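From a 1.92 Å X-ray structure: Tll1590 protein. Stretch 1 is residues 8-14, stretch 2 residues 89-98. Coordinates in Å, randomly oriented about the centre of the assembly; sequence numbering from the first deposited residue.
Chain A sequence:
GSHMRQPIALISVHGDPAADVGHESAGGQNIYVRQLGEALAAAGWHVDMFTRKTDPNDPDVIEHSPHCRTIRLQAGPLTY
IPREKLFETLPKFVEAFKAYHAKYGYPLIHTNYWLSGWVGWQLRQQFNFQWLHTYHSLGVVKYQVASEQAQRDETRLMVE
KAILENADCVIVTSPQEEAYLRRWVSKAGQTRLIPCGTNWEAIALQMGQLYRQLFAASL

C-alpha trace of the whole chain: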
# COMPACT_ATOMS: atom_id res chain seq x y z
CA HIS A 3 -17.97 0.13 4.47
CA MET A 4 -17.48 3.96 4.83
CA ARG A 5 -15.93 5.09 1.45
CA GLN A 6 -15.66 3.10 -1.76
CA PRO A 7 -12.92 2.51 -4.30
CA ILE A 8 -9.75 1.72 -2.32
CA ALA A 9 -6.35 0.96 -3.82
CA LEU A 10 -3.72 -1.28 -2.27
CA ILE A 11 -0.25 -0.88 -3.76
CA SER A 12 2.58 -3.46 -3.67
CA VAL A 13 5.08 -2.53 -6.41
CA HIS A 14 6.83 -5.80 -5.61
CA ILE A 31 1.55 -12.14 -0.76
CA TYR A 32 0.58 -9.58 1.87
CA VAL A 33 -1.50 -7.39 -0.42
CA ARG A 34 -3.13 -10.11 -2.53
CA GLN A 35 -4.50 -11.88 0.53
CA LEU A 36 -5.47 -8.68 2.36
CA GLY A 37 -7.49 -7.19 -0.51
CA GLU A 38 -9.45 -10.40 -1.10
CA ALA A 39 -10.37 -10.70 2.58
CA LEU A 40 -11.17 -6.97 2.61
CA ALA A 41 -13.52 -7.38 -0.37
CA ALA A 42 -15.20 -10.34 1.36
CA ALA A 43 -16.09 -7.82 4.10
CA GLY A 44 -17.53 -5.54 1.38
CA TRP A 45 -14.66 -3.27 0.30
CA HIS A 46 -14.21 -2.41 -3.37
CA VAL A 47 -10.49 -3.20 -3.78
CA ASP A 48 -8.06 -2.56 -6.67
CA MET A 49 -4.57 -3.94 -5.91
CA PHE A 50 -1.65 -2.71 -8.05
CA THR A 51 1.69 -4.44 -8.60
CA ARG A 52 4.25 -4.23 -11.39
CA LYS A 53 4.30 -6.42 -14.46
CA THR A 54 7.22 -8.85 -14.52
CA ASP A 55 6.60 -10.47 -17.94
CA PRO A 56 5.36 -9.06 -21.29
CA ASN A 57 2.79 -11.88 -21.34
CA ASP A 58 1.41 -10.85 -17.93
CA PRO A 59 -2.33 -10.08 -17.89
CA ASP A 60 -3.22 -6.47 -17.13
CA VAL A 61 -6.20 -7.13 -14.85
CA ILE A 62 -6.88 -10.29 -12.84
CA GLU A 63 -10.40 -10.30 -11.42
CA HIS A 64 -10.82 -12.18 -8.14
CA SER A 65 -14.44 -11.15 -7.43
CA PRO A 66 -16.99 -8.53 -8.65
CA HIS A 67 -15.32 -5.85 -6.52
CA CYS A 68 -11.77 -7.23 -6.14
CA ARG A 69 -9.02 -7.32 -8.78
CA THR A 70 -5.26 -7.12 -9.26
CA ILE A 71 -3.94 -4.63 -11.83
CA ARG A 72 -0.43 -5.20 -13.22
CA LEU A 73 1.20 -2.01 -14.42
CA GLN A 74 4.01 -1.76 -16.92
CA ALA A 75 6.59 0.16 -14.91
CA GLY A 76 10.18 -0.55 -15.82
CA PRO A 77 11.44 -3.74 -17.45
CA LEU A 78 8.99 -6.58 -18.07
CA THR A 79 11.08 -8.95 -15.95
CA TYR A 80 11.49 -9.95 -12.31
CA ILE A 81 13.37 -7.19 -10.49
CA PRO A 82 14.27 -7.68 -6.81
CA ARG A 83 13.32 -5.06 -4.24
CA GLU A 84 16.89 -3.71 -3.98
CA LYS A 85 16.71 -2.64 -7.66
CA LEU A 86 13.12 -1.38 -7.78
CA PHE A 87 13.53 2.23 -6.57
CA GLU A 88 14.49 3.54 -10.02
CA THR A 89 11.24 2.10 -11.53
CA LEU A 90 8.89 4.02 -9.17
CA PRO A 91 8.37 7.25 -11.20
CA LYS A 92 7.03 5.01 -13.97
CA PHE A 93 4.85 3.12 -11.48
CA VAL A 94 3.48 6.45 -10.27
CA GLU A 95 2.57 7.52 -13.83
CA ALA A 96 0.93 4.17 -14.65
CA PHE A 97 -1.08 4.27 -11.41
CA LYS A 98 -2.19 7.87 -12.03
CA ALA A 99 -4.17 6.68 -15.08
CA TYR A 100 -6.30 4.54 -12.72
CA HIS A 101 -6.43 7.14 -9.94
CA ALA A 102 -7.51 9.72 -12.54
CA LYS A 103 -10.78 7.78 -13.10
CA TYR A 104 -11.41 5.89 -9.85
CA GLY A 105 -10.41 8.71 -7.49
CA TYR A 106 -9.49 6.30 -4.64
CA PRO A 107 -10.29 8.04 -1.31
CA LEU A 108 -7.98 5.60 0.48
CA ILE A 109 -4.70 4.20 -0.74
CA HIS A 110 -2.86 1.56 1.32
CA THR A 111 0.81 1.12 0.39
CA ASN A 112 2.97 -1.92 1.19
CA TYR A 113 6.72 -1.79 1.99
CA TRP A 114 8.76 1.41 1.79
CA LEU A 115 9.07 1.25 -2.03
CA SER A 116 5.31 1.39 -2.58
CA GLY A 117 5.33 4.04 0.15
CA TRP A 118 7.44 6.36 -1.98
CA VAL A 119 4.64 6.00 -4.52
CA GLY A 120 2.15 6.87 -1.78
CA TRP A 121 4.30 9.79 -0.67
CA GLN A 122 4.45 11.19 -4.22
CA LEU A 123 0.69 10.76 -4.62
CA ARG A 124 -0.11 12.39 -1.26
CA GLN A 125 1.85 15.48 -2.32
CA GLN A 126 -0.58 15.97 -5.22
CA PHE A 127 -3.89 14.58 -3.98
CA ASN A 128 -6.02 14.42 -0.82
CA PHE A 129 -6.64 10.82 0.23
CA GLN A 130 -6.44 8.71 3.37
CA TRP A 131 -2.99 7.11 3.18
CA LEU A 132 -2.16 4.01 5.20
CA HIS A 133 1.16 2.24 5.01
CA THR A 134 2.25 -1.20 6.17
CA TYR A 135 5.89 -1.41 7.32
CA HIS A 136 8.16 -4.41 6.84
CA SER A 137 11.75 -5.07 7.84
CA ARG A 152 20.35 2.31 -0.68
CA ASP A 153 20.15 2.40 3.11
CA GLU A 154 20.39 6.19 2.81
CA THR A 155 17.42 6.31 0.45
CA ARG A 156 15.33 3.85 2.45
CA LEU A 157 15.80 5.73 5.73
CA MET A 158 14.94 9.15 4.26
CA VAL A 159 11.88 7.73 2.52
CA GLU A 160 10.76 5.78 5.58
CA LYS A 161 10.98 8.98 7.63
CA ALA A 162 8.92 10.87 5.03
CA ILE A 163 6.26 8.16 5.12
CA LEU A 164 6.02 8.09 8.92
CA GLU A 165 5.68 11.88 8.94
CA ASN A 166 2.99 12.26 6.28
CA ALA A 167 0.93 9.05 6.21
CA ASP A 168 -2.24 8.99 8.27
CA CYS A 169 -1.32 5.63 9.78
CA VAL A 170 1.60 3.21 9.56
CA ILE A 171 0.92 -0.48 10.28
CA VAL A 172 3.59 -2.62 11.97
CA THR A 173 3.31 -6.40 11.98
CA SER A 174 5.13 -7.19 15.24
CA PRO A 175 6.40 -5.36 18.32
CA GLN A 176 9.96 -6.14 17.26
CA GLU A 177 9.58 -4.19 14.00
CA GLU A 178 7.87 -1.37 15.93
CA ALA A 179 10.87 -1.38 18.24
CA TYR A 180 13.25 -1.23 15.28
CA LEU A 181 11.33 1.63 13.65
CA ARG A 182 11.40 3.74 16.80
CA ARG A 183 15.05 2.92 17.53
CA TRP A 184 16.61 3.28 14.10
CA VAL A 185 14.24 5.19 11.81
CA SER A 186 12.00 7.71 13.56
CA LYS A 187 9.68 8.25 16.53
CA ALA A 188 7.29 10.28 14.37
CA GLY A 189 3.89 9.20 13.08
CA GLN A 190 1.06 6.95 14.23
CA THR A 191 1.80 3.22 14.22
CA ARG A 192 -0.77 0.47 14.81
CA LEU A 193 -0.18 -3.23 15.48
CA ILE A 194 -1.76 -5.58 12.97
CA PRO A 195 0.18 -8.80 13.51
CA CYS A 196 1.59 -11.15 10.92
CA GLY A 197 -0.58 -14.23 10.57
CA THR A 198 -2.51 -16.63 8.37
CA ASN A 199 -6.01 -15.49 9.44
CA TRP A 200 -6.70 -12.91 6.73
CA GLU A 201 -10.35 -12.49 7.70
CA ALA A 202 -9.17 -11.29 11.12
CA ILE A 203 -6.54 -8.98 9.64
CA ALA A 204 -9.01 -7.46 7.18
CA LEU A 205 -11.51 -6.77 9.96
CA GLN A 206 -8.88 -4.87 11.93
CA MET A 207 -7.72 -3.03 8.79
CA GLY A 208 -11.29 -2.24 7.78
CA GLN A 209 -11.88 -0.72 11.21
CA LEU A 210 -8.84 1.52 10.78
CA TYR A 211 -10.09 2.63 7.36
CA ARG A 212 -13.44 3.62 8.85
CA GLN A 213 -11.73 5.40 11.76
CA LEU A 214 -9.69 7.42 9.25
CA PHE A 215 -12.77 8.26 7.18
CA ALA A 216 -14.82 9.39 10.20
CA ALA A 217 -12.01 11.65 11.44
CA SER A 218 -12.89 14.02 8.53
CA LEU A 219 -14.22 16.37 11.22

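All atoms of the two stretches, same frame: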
# COMPACT_ATOMS: atom_id res chain seq x y z
N ILE A 8 -11.05 1.60 -3.03
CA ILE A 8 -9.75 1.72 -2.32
C ILE A 8 -8.69 1.01 -3.16
O ILE A 8 -9.00 0.09 -3.81
CB ILE A 8 -9.79 1.17 -0.89
CG1 ILE A 8 -9.93 -0.34 -0.86
CG2 ILE A 8 -10.78 1.87 -0.00
CD1 ILE A 8 -9.84 -0.87 0.51
N ALA A 9 -7.48 1.52 -3.10
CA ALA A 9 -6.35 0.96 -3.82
C ALA A 9 -5.33 0.48 -2.80
O ALA A 9 -4.97 1.23 -1.89
CB ALA A 9 -5.72 1.98 -4.77
N LEU A 10 -4.90 -0.77 -2.95
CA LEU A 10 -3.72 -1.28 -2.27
C LEU A 10 -2.59 -1.31 -3.28
O LEU A 10 -2.80 -1.65 -4.46
CB LEU A 10 -3.96 -2.67 -1.68
CG LEU A 10 -4.69 -2.84 -0.32
CD1 LEU A 10 -5.93 -2.00 -0.18
CD2 LEU A 10 -4.98 -4.32 -0.04
N ILE A 11 -1.39 -0.93 -2.86
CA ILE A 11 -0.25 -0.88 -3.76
C ILE A 11 0.89 -1.69 -3.17
O ILE A 11 1.28 -1.46 -2.02
CB ILE A 11 0.21 0.57 -4.02
CG1 ILE A 11 -0.84 1.33 -4.80
CG2 ILE A 11 1.52 0.58 -4.80
CD1 ILE A 11 -0.59 2.81 -4.81
N SER A 12 1.42 -2.63 -3.96
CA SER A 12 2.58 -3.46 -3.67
C SER A 12 3.39 -3.57 -4.97
O SER A 12 3.30 -4.56 -5.71
CB SER A 12 2.17 -4.83 -3.15
OG SER A 12 3.30 -5.60 -2.80
N VAL A 13 4.19 -2.54 -5.25
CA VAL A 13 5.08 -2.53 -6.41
C VAL A 13 5.70 -3.90 -6.61
O VAL A 13 5.55 -4.51 -7.68
CB VAL A 13 6.18 -1.47 -6.26
CG1 VAL A 13 7.05 -1.43 -7.55
CG2 VAL A 13 5.59 -0.10 -5.94
N HIS A 14 6.37 -4.41 -5.59
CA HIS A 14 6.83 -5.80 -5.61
C HIS A 14 5.74 -6.74 -5.08
O HIS A 14 5.12 -7.49 -5.84
CB HIS A 14 8.11 -5.96 -4.78
CG HIS A 14 8.82 -7.26 -5.01
ND1 HIS A 14 8.34 -8.46 -4.54
CD2 HIS A 14 9.97 -7.54 -5.67
CE1 HIS A 14 9.17 -9.43 -4.90
NE2 HIS A 14 10.16 -8.90 -5.59
N THR A 89 12.41 2.38 -10.70
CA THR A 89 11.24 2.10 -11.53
C THR A 89 9.99 2.85 -11.08
O THR A 89 9.01 2.88 -11.84
CB THR A 89 10.92 0.60 -11.55
OG1 THR A 89 10.28 0.22 -10.32
CG2 THR A 89 12.19 -0.22 -11.69
N LEU A 90 10.03 3.48 -9.90
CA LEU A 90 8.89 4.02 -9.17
C LEU A 90 8.25 5.24 -9.84
O LEU A 90 7.01 5.33 -9.85
CB LEU A 90 9.30 4.34 -7.72
CG LEU A 90 9.76 3.10 -6.93
CD1 LEU A 90 9.79 3.35 -5.42
CD2 LEU A 90 8.87 1.89 -7.26
N PRO A 91 9.02 6.18 -10.42
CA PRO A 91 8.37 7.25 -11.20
C PRO A 91 7.50 6.73 -12.33
O PRO A 91 6.47 7.35 -12.64
CB PRO A 91 9.56 8.06 -11.74
CG PRO A 91 10.63 7.87 -10.73
CD PRO A 91 10.46 6.46 -10.22
N LYS A 92 7.88 5.61 -12.95
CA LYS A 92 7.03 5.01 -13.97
C LYS A 92 5.81 4.36 -13.35
O LYS A 92 4.71 4.42 -13.91
CB LYS A 92 7.82 4.00 -14.80
CG LYS A 92 9.06 4.58 -15.51
CD LYS A 92 9.99 3.49 -16.02
CE LYS A 92 10.59 3.86 -17.37
NZ LYS A 92 11.65 2.91 -17.82
N PHE A 93 5.99 3.71 -12.19
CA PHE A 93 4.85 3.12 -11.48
C PHE A 93 3.85 4.18 -11.06
O PHE A 93 2.63 3.97 -11.12
CB PHE A 93 5.32 2.30 -10.28
CG PHE A 93 4.27 1.37 -9.72
CD1 PHE A 93 3.27 1.86 -8.90
CD2 PHE A 93 4.32 0.02 -9.99
CE1 PHE A 93 2.30 1.01 -8.38
CE2 PHE A 93 3.36 -0.84 -9.48
CZ PHE A 93 2.36 -0.35 -8.67
N VAL A 94 4.35 5.35 -10.66
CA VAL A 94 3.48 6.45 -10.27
C VAL A 94 2.64 6.92 -11.45
O VAL A 94 1.44 7.17 -11.32
CB VAL A 94 4.30 7.60 -9.66
CG1 VAL A 94 3.51 8.89 -9.70
CG2 VAL A 94 4.74 7.26 -8.21
N GLU A 95 3.28 7.07 -12.63
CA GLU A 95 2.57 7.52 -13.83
C GLU A 95 1.52 6.50 -14.28
O GLU A 95 0.41 6.88 -14.68
CB GLU A 95 3.57 7.76 -14.98
CG GLU A 95 2.99 7.46 -16.38
CD GLU A 95 3.98 7.71 -17.53
OE1 GLU A 95 5.20 7.77 -17.29
OE2 GLU A 95 3.52 7.83 -18.69
N ALA A 96 1.87 5.21 -14.26
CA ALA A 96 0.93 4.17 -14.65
C ALA A 96 -0.27 4.13 -13.70
O ALA A 96 -1.42 3.95 -14.13
CB ALA A 96 1.63 2.82 -14.67
N PHE A 97 -0.01 4.28 -12.39
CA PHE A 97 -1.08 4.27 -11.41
C PHE A 97 -1.99 5.48 -11.58
O PHE A 97 -3.22 5.38 -11.40
CB PHE A 97 -0.52 4.23 -9.99
CG PHE A 97 -1.58 4.29 -8.91
CD1 PHE A 97 -2.22 3.14 -8.49
CD2 PHE A 97 -1.96 5.51 -8.34
CE1 PHE A 97 -3.22 3.19 -7.51
CE2 PHE A 97 -2.97 5.56 -7.36
CZ PHE A 97 -3.58 4.40 -6.95
N LYS A 98 -1.41 6.64 -11.92
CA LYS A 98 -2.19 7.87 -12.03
C LYS A 98 -3.25 7.78 -13.12
O LYS A 98 -4.25 8.50 -13.04
CB LYS A 98 -1.27 9.06 -12.28
CG LYS A 98 -0.63 9.60 -10.99
CD LYS A 98 0.35 10.72 -11.27
CE LYS A 98 -0.34 12.07 -11.47
NZ LYS A 98 -0.67 12.30 -12.91

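A strand that includes Ala-9 and Ile-11, with the residues that follow it, packs against one side of the helix that carries Phe-93 and Phe-97. The two run nearly antiparallel, at 160°, with axes 12.2 Å apart at closest approach. That spacing is filled by side chains. No hydrogen bond crosses the contact, and the packing is apolar throughout.

Alternation along the chain selects the residues of the first stretch. Ala-9, Ile-11 and Val-13 direct CA-to-CB toward the helix, while Leu-10 and Ser-12 direct theirs away. On the helix, Phe-93 and Phe-97 are four residues apart, about one turn, so both point toward the strand. The backbone bond from Phe-97 N to Phe-93 O, 2.9 Å, joins these two turns. Because the directions are nearly antiparallel, Val-13 lies by Phe-93 and Ile-11 by Phe-97.

Both phenylalanines have chi1 in the t well, at -165° for Phe-93 and 177° for Phe-97. Their chi2 values, -79° and 85°, set each ring roughly perpendicular to the plane of its CA-CB-CG bonds. In this pose each ring turns a face to a methyl group of the first stretch.

Val-13 has chi1 t, at -176°. This places CG2 directly over the Phe-93 ring, 4.0 Å from Val-13 CG2 to the ring centroid and on the ring normal. The contact is a CH-pi interaction. Val-13 also packs on Leu-90, with Val-13 CG1 3.8 Å from Leu-90 CD2 and Val-13 CG2 4.1 Å from the same Leu-90 CD2. Val-13 CG1 also touches the ring, 3.9 Å from Phe-93 CD2. The CA-to-CB bond of Leu-90 points sideways relative to the first stretch, but its m,t conformation brings the end of the side chain nearer to Val-13.

Ile-11 contacts both rings. Its chi1 is m (-67°) and its chi2 is t (167°), an extended form that carries CD1 over one face of Phe-97. Ile-11 CD1 is 4.0 Å from the centroid of the Phe-97 ring and 19° off its normal, a second CH-pi contact. The CG2 branch goes to Phe-93, with Ile-11 CG2 3.7 Å from Phe-93 CE1. Its approach to that ring is oblique. The two branches thus bridge successive turns of the helix.

Ala-9 has only a methyl group to offer. Ala-9 CB meets the edge of Phe-97, near the ring plane, at 3.9 Å from Phe-97 CZ. Phe-97 is therefore touched on a face by Ile-11 and at its edge by Ala-9.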